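Local coordinates for protein UL37 (Suid herpesvirus 1, PDB 5J2Z) that probably guides retrograde axonal transport of this alphaherpesvirus as a tegument protein, so promoting neuroinvasion, and is represented here by its calcium-binding N-terminal half, at residues 31-36 against 77-82; 217-222 against 272-277. The protein carries 5 engineered substitutions. All coordinates share one frame; numbering follows the deposited sequence.

Contact 1: 31-36 against 77-82. With CA (calcium ion), chain G; ACT (acetate ion), chain V.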
ATOM      1  N   PHE A  31       1.198 -15.393 -28.344  1.00 70.49           N
ATOM      2  CA  PHE A  31       2.443 -15.168 -27.610  1.00 71.98           C
ATOM      3  C   PHE A  31       2.653 -13.693 -27.298  1.00 79.30           C
ATOM      4  O   PHE A  31       3.347 -13.350 -26.332  1.00 80.59           O
ATOM      5  CB  PHE A  31       3.644 -15.695 -28.402  1.00 76.57           C
ATOM      6  CG  PHE A  31       3.966 -17.145 -28.153  1.00 76.64           C
ATOM      7  CD1 PHE A  31       3.382 -17.838 -27.106  1.00 74.20           C
ATOM      8  CD2 PHE A  31       4.872 -17.813 -28.966  1.00 84.61           C
ATOM      9  CE1 PHE A  31       3.684 -19.179 -26.885  1.00 79.54           C
ATOM     10  CE2 PHE A  31       5.182 -19.151 -28.748  1.00 86.11           C
ATOM     11  CZ  PHE A  31       4.586 -19.834 -27.706  1.00 83.43           C
ATOM     12  N   MET A  32       2.070 -12.809 -28.106  1.00 84.47           N
ATOM     13  CA  MET A  32       2.229 -11.374 -27.936  1.00 94.02           C
ATOM     14  C   MET A  32       0.909 -10.646 -27.720  1.00 97.96           C
ATOM     15  O   MET A  32       0.920  -9.434 -27.482  1.00 97.58           O
ATOM     16  CB  MET A  32       2.963 -10.785 -29.151  1.00 99.92           C
ATOM     17  CG  MET A  32       4.404 -11.260 -29.273  1.00105.12           C
ATOM     18  SD  MET A  32       5.157 -10.963 -30.888  1.00115.03           S
ATOM     19  CE  MET A  32       4.291 -12.158 -31.909  1.00110.56           C
ATOM     20  N   ALA A  33      -0.223 -11.347 -27.773  1.00101.18           N
ATOM     21  CA  ALA A  33      -1.517 -10.705 -27.608  1.00105.09           C
ATOM     22  C   ALA A  33      -1.571  -9.926 -26.295  1.00103.81           C
ATOM     23  O   ALA A  33      -0.791 -10.157 -25.366  1.00 97.14           O
ATOM     24  CB  ALA A  33      -2.641 -11.743 -27.656  1.00102.31           C
ATOM     25  N   ALA A  34      -2.515  -8.988 -26.225  1.00107.95           N
ATOM     26  CA  ALA A  34      -2.707  -8.175 -25.035  1.00110.98           C
ATOM     27  C   ALA A  34      -3.966  -8.536 -24.261  1.00110.17           C
ATOM     28  O   ALA A  34      -4.157  -8.024 -23.151  1.00118.77           O
ATOM     29  CB  ALA A  34      -2.750  -6.684 -25.406  1.00110.70           C
ATOM     30  N   GLY A  35      -4.820  -9.397 -24.806  1.00 98.88           N
ATOM     31  CA  GLY A  35      -6.076  -9.717 -24.161  1.00 87.09           C
ATOM     32  C   GLY A  35      -5.910 -10.187 -22.733  1.00 77.23           C
ATOM     33  O   GLY A  35      -5.336 -11.253 -22.486  1.00 85.68           O
ATOM     34  N   ARG A  36      -6.403  -9.398 -21.782  1.00 59.21           N
ATOM     35  CA  ARG A  36      -6.440  -9.841 -20.398  1.00 62.32           C
ATOM     36  C   ARG A  36      -7.508 -10.919 -20.189  1.00 57.98           C
ATOM     37  O   ARG A  36      -8.503 -11.006 -20.912  1.00 64.12           O
ATOM     38  CB  ARG A  36      -6.714  -8.665 -19.466  1.00 74.95           C
ATOM     39  CG  ARG A  36      -5.475  -7.904 -19.008  1.00 86.28           C
ATOM     40  CD  ARG A  36      -5.878  -6.932 -17.902  1.00 94.59           C
ATOM     41  NE  ARG A  36      -4.748  -6.258 -17.267  1.00 96.63           N
ATOM     42  CZ  ARG A  36      -4.870  -5.425 -16.239  1.00 98.49           C
ATOM     43  NH1 ARG A  36      -6.071  -5.166 -15.738  1.00 98.92           N
ATOM     44  NH2 ARG A  36      -3.798  -4.850 -15.710  1.00101.82           N
ATOM     45  N   LEU A  77      -1.946 -17.207 -16.746  1.00 27.72           N
ATOM     46  CA  LEU A  77      -2.003 -16.521 -15.463  1.00 23.96           C
ATOM     47  C   LEU A  77      -1.415 -15.126 -15.560  1.00 29.69           C
ATOM     48  O   LEU A  77      -1.834 -14.223 -14.824  1.00 28.84           O
ATOM     49  CB  LEU A  77      -1.252 -17.336 -14.412  1.00 21.85           C
ATOM     50  CG  LEU A  77      -2.031 -18.539 -13.893  1.00 28.28           C
ATOM     51  CD1 LEU A  77      -1.156 -19.423 -13.011  1.00 33.04           C
ATOM     52  CD2 LEU A  77      -3.243 -18.021 -13.143  1.00 26.26           C
ATOM     53  N   TRP A  78      -0.458 -14.939 -16.473  1.00 30.24           N
ATOM     54  CA  TRP A  78       0.338 -13.726 -16.509  1.00 23.87           C
ATOM     55  C   TRP A  78      -0.536 -12.488 -16.662  1.00 33.02           C
ATOM     56  O   TRP A  78      -0.235 -11.433 -16.092  1.00 34.95           O
ATOM     57  CB  TRP A  78       1.339 -13.815 -17.655  1.00 26.06           C
ATOM     58  CG  TRP A  78       2.637 -13.118 -17.399  1.00 33.70           C
ATOM     59  CD1 TRP A  78       2.821 -11.793 -17.094  1.00 31.02           C
ATOM     60  CD2 TRP A  78       3.942 -13.705 -17.442  1.00 40.29           C
ATOM     61  NE1 TRP A  78       4.160 -11.527 -16.938  1.00 34.44           N
ATOM     62  CE2 TRP A  78       4.873 -12.679 -17.152  1.00 39.02           C
ATOM     63  CE3 TRP A  78       4.418 -15.002 -17.697  1.00 37.44           C
ATOM     64  CZ2 TRP A  78       6.251 -12.911 -17.106  1.00 37.74           C
ATOM     65  CZ3 TRP A  78       5.783 -15.231 -17.656  1.00 34.60           C
ATOM     66  CH2 TRP A  78       6.688 -14.187 -17.363  1.00 39.93           C
ATOM     67  N   ARG A  79      -1.611 -12.594 -17.441  1.00 30.95           N
ATOM     68  CA  ARG A  79      -2.483 -11.467 -17.752  1.00 37.51           C
ATOM     69  C   ARG A  79      -3.852 -11.607 -17.097  1.00 32.09           C
ATOM     70  O   ARG A  79      -4.828 -10.999 -17.552  1.00 31.02           O
ATOM     71  CB  ARG A  79      -2.633 -11.319 -19.263  1.00 48.67           C
ATOM     72  CG  ARG A  79      -1.630 -10.390 -19.912  1.00 60.81           C
ATOM     73  CD  ARG A  79      -1.623 -10.626 -21.408  1.00 70.94           C
ATOM     74  NE  ARG A  79      -1.268 -12.011 -21.705  1.00 75.98           N
ATOM     75  CZ  ARG A  79      -1.190 -12.513 -22.933  1.00 85.20           C
ATOM     76  NH1 ARG A  79      -1.456 -11.737 -23.974  1.00 93.52           N
ATOM     77  NH2 ARG A  79      -0.847 -13.785 -23.122  1.00 81.32           N
ATOM     78  N   LEU A  80      -3.942 -12.399 -16.042  1.00 24.99           N
ATOM     79  CA  LEU A  80      -5.213 -12.630 -15.385  1.00 33.10           C
ATOM     80  C   LEU A  80      -5.570 -11.431 -14.512  1.00 31.37           C
ATOM     81  O   LEU A  80      -4.743 -10.967 -13.721  1.00 25.47           O
ATOM     82  CB  LEU A  80      -5.125 -13.901 -14.542  1.00 31.46           C
ATOM     83  CG  LEU A  80      -6.413 -14.317 -13.851  1.00 34.86           C
ATOM     84  CD1 LEU A  80      -6.999 -15.508 -14.585  1.00 38.75           C
ATOM     85  CD2 LEU A  80      -6.159 -14.629 -12.383  1.00 35.73           C
ATOM     86  N   ARG A  81      -6.796 -10.936 -14.656  1.00 36.05           N
ATOM     87  CA  ARG A  81      -7.330  -9.847 -13.842  1.00 32.77           C
ATOM     88  C   ARG A  81      -8.320 -10.433 -12.839  1.00 29.14           C
ATOM     89  O   ARG A  81      -9.358 -10.971 -13.232  1.00 39.39           O
ATOM     90  CB  ARG A  81      -7.994  -8.794 -14.734  1.00 32.52           C
ATOM     91  CG  ARG A  81      -8.903  -7.813 -14.010  1.00 54.13           C
ATOM     92  CD  ARG A  81      -9.889  -7.150 -14.976  1.00 65.86           C
ATOM     93  NE  ARG A  81      -9.224  -6.660 -16.179  1.00 70.88           N
ATOM     94  CZ  ARG A  81      -9.801  -6.575 -17.373  1.00 70.98           C
ATOM     95  NH1 ARG A  81     -11.064  -6.950 -17.532  1.00 67.27           N
ATOM     96  NH2 ARG A  81      -9.109  -6.123 -18.411  1.00 73.25           N
ATOM     97  N   HIS A  82      -7.998 -10.333 -11.553  1.00 29.43           N
ATOM     98  CA  HIS A  82      -8.783 -10.931 -10.484  1.00 27.30           C
ATOM     99  C   HIS A  82      -9.356  -9.861  -9.560  1.00 24.98           C
ATOM    100  O   HIS A  82      -8.664  -8.910  -9.195  1.00 31.67           O
ATOM    101  CB  HIS A  82      -7.921 -11.896  -9.660  1.00 28.62           C
ATOM    102  CG  HIS A  82      -8.658 -12.570  -8.544  1.00 25.47           C
ATOM    103  ND1 HIS A  82      -9.875 -13.195  -8.722  1.00 25.35           N
ATOM    104  CD2 HIS A  82      -8.344 -12.721  -7.236  1.00 21.12           C
ATOM    105  CE1 HIS A  82     -10.283 -13.695  -7.570  1.00 24.20           C
ATOM    106  NE2 HIS A  82      -9.368 -13.428  -6.654  1.00 22.75           N
TER
HETATM  107 CA    CA G 506      -8.739  -6.397  -9.556  1.00 40.67          CA
HETATM  108  C   ACT V 521      -6.336  -6.398 -11.711  1.00 68.71           C
HETATM  109  O   ACT V 521      -7.427  -5.769 -11.800  1.00 59.53           O
HETATM  110  OXT ACT V 521      -6.331  -7.460 -11.033  1.00 71.43           O
HETATM  111  CH3 ACT V 521      -5.080  -5.916 -12.379  1.00 69.71           C

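Contact 2: 217-222 against 272-277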
ATOM      1  N   THR A 217      -7.909  12.601  18.879  1.00 28.96           N
ATOM      2  CA  THR A 217      -7.417  12.365  17.520  1.00 36.23           C
ATOM      3  C   THR A 217      -7.825  10.982  17.021  1.00 32.98           C
ATOM      4  O   THR A 217      -8.142  10.811  15.838  1.00 30.96           O
ATOM      5  CB  THR A 217      -5.892  12.487  17.445  1.00 33.53           C
ATOM      6  OG1 THR A 217      -5.291  11.397  18.159  1.00 23.52           O
ATOM      7  CG2 THR A 217      -5.407  13.802  17.992  1.00 19.70           C
ATOM      8  N   ILE A 218      -7.802   9.981  17.907  1.00 26.54           N
ATOM      9  CA  ILE A 218      -8.184   8.624  17.516  1.00 31.46           C
ATOM     10  C   ILE A 218      -9.660   8.579  17.155  1.00 34.47           C
ATOM     11  O   ILE A 218     -10.045   8.060  16.096  1.00 38.35           O
ATOM     12  CB  ILE A 218      -7.848   7.626  18.641  1.00 36.22           C
ATOM     13  CG1 ILE A 218      -6.332   7.442  18.775  1.00 24.44           C
ATOM     14  CG2 ILE A 218      -8.620   6.290  18.460  1.00 26.94           C
ATOM     15  CD1 ILE A 218      -5.927   6.939  20.159  1.00 25.34           C
ATOM     16  N   ALA A 219     -10.511   9.136  18.028  1.00 33.04           N
ATOM     17  CA  ALA A 219     -11.944   9.170  17.742  1.00 32.95           C
ATOM     18  C   ALA A 219     -12.228   9.845  16.408  1.00 33.16           C
ATOM     19  O   ALA A 219     -13.063   9.367  15.629  1.00 37.94           O
ATOM     20  CB  ALA A 219     -12.694   9.876  18.867  1.00 28.12           C
ATOM     21  N   ASP A 220     -11.507  10.928  16.098  1.00 29.75           N
ATOM     22  CA  ASP A 220     -11.798  11.674  14.875  1.00 30.93           C
ATOM     23  C   ASP A 220     -11.216  11.018  13.625  1.00 37.30           C
ATOM     24  O   ASP A 220     -11.851  11.042  12.565  1.00 37.58           O
ATOM     25  CB  ASP A 220     -11.288  13.106  14.996  1.00 32.98           C
ATOM     26  CG  ASP A 220     -12.059  13.925  16.031  1.00 37.18           C
ATOM     27  OD1 ASP A 220     -13.179  13.516  16.435  1.00 35.05           O
ATOM     28  OD2 ASP A 220     -11.534  14.990  16.432  1.00 37.88           O
ATOM     29  N   GLU A 221     -10.014  10.440  13.705  1.00 39.06           N
ATOM     30  CA  GLU A 221      -9.431   9.857  12.498  1.00 35.81           C
ATOM     31  C   GLU A 221      -9.993   8.483  12.188  1.00 34.23           C
ATOM     32  O   GLU A 221     -10.137   8.128  11.020  1.00 44.90           O
ATOM     33  CB  GLU A 221      -7.919   9.753  12.616  1.00 42.68           C
ATOM     34  CG  GLU A 221      -7.181  10.571  11.592  1.00 58.64           C
ATOM     35  CD  GLU A 221      -6.042  11.322  12.232  1.00 62.84           C
ATOM     36  OE1 GLU A 221      -5.462  10.749  13.189  1.00 57.58           O
ATOM     37  OE2 GLU A 221      -5.751  12.469  11.801  1.00 59.19           O
ATOM     38  N   PHE A 222     -10.302   7.689  13.197  1.00 33.70           N
ATOM     39  CA  PHE A 222     -10.562   6.287  12.946  1.00 34.98           C
ATOM     40  C   PHE A 222     -11.942   5.809  13.372  1.00 37.29           C
ATOM     41  O   PHE A 222     -12.324   4.702  12.990  1.00 43.09           O
ATOM     42  CB  PHE A 222      -9.486   5.419  13.626  1.00 28.62           C
ATOM     43  CG  PHE A 222      -8.085   5.685  13.124  1.00 31.67           C
ATOM     44  CD1 PHE A 222      -7.653   5.164  11.907  1.00 32.69           C
ATOM     45  CD2 PHE A 222      -7.206   6.463  13.864  1.00 34.59           C
ATOM     46  CE1 PHE A 222      -6.383   5.422  11.441  1.00 27.52           C
ATOM     47  CE2 PHE A 222      -5.929   6.724  13.405  1.00 25.02           C
ATOM     48  CZ  PHE A 222      -5.519   6.206  12.193  1.00 25.87           C
ATOM     49  N   GLY A 272     -17.107  15.253  29.134  1.00 41.87           N
ATOM     50  CA  GLY A 272     -16.402  14.017  29.441  1.00 41.26           C
ATOM     51  C   GLY A 272     -16.631  12.926  28.420  1.00 47.27           C
ATOM     52  O   GLY A 272     -16.543  11.741  28.751  1.00 49.37           O
ATOM     53  N   ASP A 273     -16.916  13.299  27.177  1.00 48.17           N
ATOM     54  CA  ASP A 273     -17.389  12.373  26.156  1.00 53.17           C
ATOM     55  C   ASP A 273     -16.646  12.666  24.864  1.00 49.40           C
ATOM     56  O   ASP A 273     -16.881  13.702  24.230  1.00 48.30           O
ATOM     57  CB  ASP A 273     -18.897  12.503  25.952  1.00 55.13           C
ATOM     58  CG  ASP A 273     -19.452  11.437  25.042  1.00 51.07           C
ATOM     59  OD1 ASP A 273     -18.711  10.939  24.169  1.00 43.40           O
ATOM     60  OD2 ASP A 273     -20.636  11.096  25.208  1.00 59.52           O
ATOM     61  N   ALA A 274     -15.770  11.738  24.471  1.00 43.92           N
ATOM     62  CA  ALA A 274     -14.962  11.924  23.276  1.00 39.42           C
ATOM     63  C   ALA A 274     -15.813  12.219  22.048  1.00 44.92           C
ATOM     64  O   ALA A 274     -15.374  12.951  21.152  1.00 47.63           O
ATOM     65  CB  ALA A 274     -14.104  10.683  23.043  1.00 31.67           C
ATOM     66  N   TYR A 275     -17.031  11.679  21.993  1.00 42.48           N
ATOM     67  CA  TYR A 275     -17.860  11.748  20.797  1.00 42.18           C
ATOM     68  C   TYR A 275     -18.770  12.970  20.759  1.00 47.03           C
ATOM     69  O   TYR A 275     -19.515  13.142  19.786  1.00 50.96           O
ATOM     70  CB  TYR A 275     -18.683  10.456  20.661  1.00 45.72           C
ATOM     71  CG  TYR A 275     -17.807   9.243  20.406  1.00 45.17           C
ATOM     72  CD1 TYR A 275     -17.339   8.953  19.130  1.00 42.24           C
ATOM     73  CD2 TYR A 275     -17.415   8.415  21.446  1.00 51.51           C
ATOM     74  CE1 TYR A 275     -16.526   7.864  18.891  1.00 46.92           C
ATOM     75  CE2 TYR A 275     -16.600   7.322  21.219  1.00 55.51           C
ATOM     76  CZ  TYR A 275     -16.162   7.050  19.938  1.00 54.80           C
ATOM     77  OH  TYR A 275     -15.355   5.960  19.704  1.00 56.12           O
ATOM     78  N   VAL A 276     -18.735  13.817  21.779  1.00 49.00           N
ATOM     79  CA  VAL A 276     -19.344  15.140  21.709  1.00 46.91           C
ATOM     80  C   VAL A 276     -18.359  16.068  21.009  1.00 42.71           C
ATOM     81  O   VAL A 276     -17.190  16.157  21.398  1.00 47.64           O
ATOM     82  CB  VAL A 276     -19.707  15.658  23.111  1.00 47.14           C
ATOM     83  CG1 VAL A 276     -20.195  17.100  23.045  1.00 44.67           C
ATOM     84  CG2 VAL A 276     -20.759  14.767  23.748  1.00 44.04           C
ATOM     85  N   ARG A 277     -18.820  16.743  19.964  1.00 43.48           N
ATOM     86  CA  ARG A 277     -17.959  17.591  19.155  1.00 35.87           C
ATOM     87  C   ARG A 277     -18.478  19.011  18.998  1.00 46.98           C
ATOM     88  O   ARG A 277     -17.757  19.862  18.462  1.00 47.06           O
ATOM     89  CB  ARG A 277     -17.762  16.965  17.767  1.00 35.18           C
ATOM     90  CG  ARG A 277     -17.086  15.603  17.824  1.00 43.60           C
ATOM     91  CD  ARG A 277     -16.813  15.055  16.440  1.00 40.44           C
ATOM     92  NE  ARG A 277     -15.891  13.925  16.475  1.00 39.64           N
ATOM     93  CZ  ARG A 277     -16.274  12.649  16.515  1.00 42.25           C
ATOM     94  NH1 ARG A 277     -17.565  12.345  16.525  1.00 35.70           N
ATOM     95  NH2 ARG A 277     -15.367  11.676  16.542  1.00 30.90           N
TER

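Contact 1: 31-36 against 77-82
Arg36 lies across Arg81, the two side chains crossing at about a right angle. The tightest approach is aliphatic carbon to terminal nitrogen: CD of Arg36 is 3.4 Å from NH2 of Arg81. NH1 of Arg36 comes within 3.5 Å of NE of Arg81, which sits at the edge of the Arg36 guanidinium; the two planes are 52° apart, too far from parallel for a stack. The backbones also come close here: CA of Arg36 makes a bent CA-H...O contact of 3.5 Å with O of Arg79. The CB of Arg79 points toward 31-36 and its chain bends at chi3, with CD 3.9 Å from O of Gly35.

An acetate ion, probably from the crystallisation liquor, lies beside both arginines. Its CH3 is 3.6 Å from NH1 of Arg36. The Arg81 CG, turned away from the backbone N (chi1 164°), comes 3.4 Å from acetate O. The same oxygen binds the calcium ion at 2.7 Å, and O of His82 binds it at 2.5 Å, while the His82 N-H makes only a weak hydrogen bond to acetate OXT.

Further out, Asp179 also binds this calcium, Asp175 forms a salt bridge with Arg36 NE, Phe30 makes a cation-pi contact with Arg79, and Glu37 makes backbone hydrogen bonds with Arg79 and Arg81. Asp175 would thus be expected to offset the charge of Arg36, while acetate, Asp179 and the His82 carbonyl meet that of the calcium.

Contact 2: 217-222 against 272-277
Asp220 and Arg277 run past each other in opposite directions, and the guanidinium meets the carboxylate side-on with two nitrogens directed at one oxygen. NE of Arg277 is 2.7 Å from OD1 of Asp220, and NH2 of Arg277 is 2.9 Å from that same OD1; both are hydrogen bonds within the salt bridge. OD1 lies almost exactly in the guanidinium plane, yet that plane is turned 44° from the carboxylate. The two N-H groups consequently reach the oxygen differently: NH2 approaches nearly in line with the C-O bond, whereas NE comes from the syn side, 31° out of the carboxylate plane. The Arg277 chain is extended from CG to NE, and its last torsion (chi4 94°) swings the flat group out of the line of that chain so that the NE edge faces Asp220.

Next to the ion pair is a small apolar patch. CB of Ala219 is 4.5 Å from CB of Ala274 and 4.3 Å from CE1 of Tyr275, which meets the methyl obliquely. The loop side of this patch belongs to a type I beta turn from Asp273 to Val276, closed by a Val276 N to Asp273 O bond of 3.1 Å. An Asx turn overlaps it, the backbone N of Tyr275 donating to OD1 of Asp273 over 2.8 Å.

Arg264 of helix 260-271 joins both sides, by a salt bridge to Asp220 OD2 and a hydrogen bond to Ala274 O. Gly272 ends that helix in a Schellman motif, after which the chain returns against helix 208-223, at a wider pi-type turn spanning 219-222. Leu231 of helix 229-239 touches Ala219 and Tyr275, while Asn228, just before that helix, donates its backbone N-H to Tyr275 OH.

Overall arrangement
From the N terminus, helix 20-32 runs into the loop of contact 1, which meets the chain again after helices 39-58 and 63-78; the 40 intervening residues, 34 of them helical, form a loop closed beside a calcium site. That closure is complete before contact 2 opens, so the two are in series and neither nest nor cross. Contact 2 closes a later excursion of 49 residues, joining helix 208-223 to the loop after helix 260-271, with helices 229-239 and 260-271 in between. Their centres are 47 Å apart on opposite sides of the chain's centre, and their nearest atoms about 25 Å apart, so each ties a separate region of this strand-free, largely helical N-terminal half.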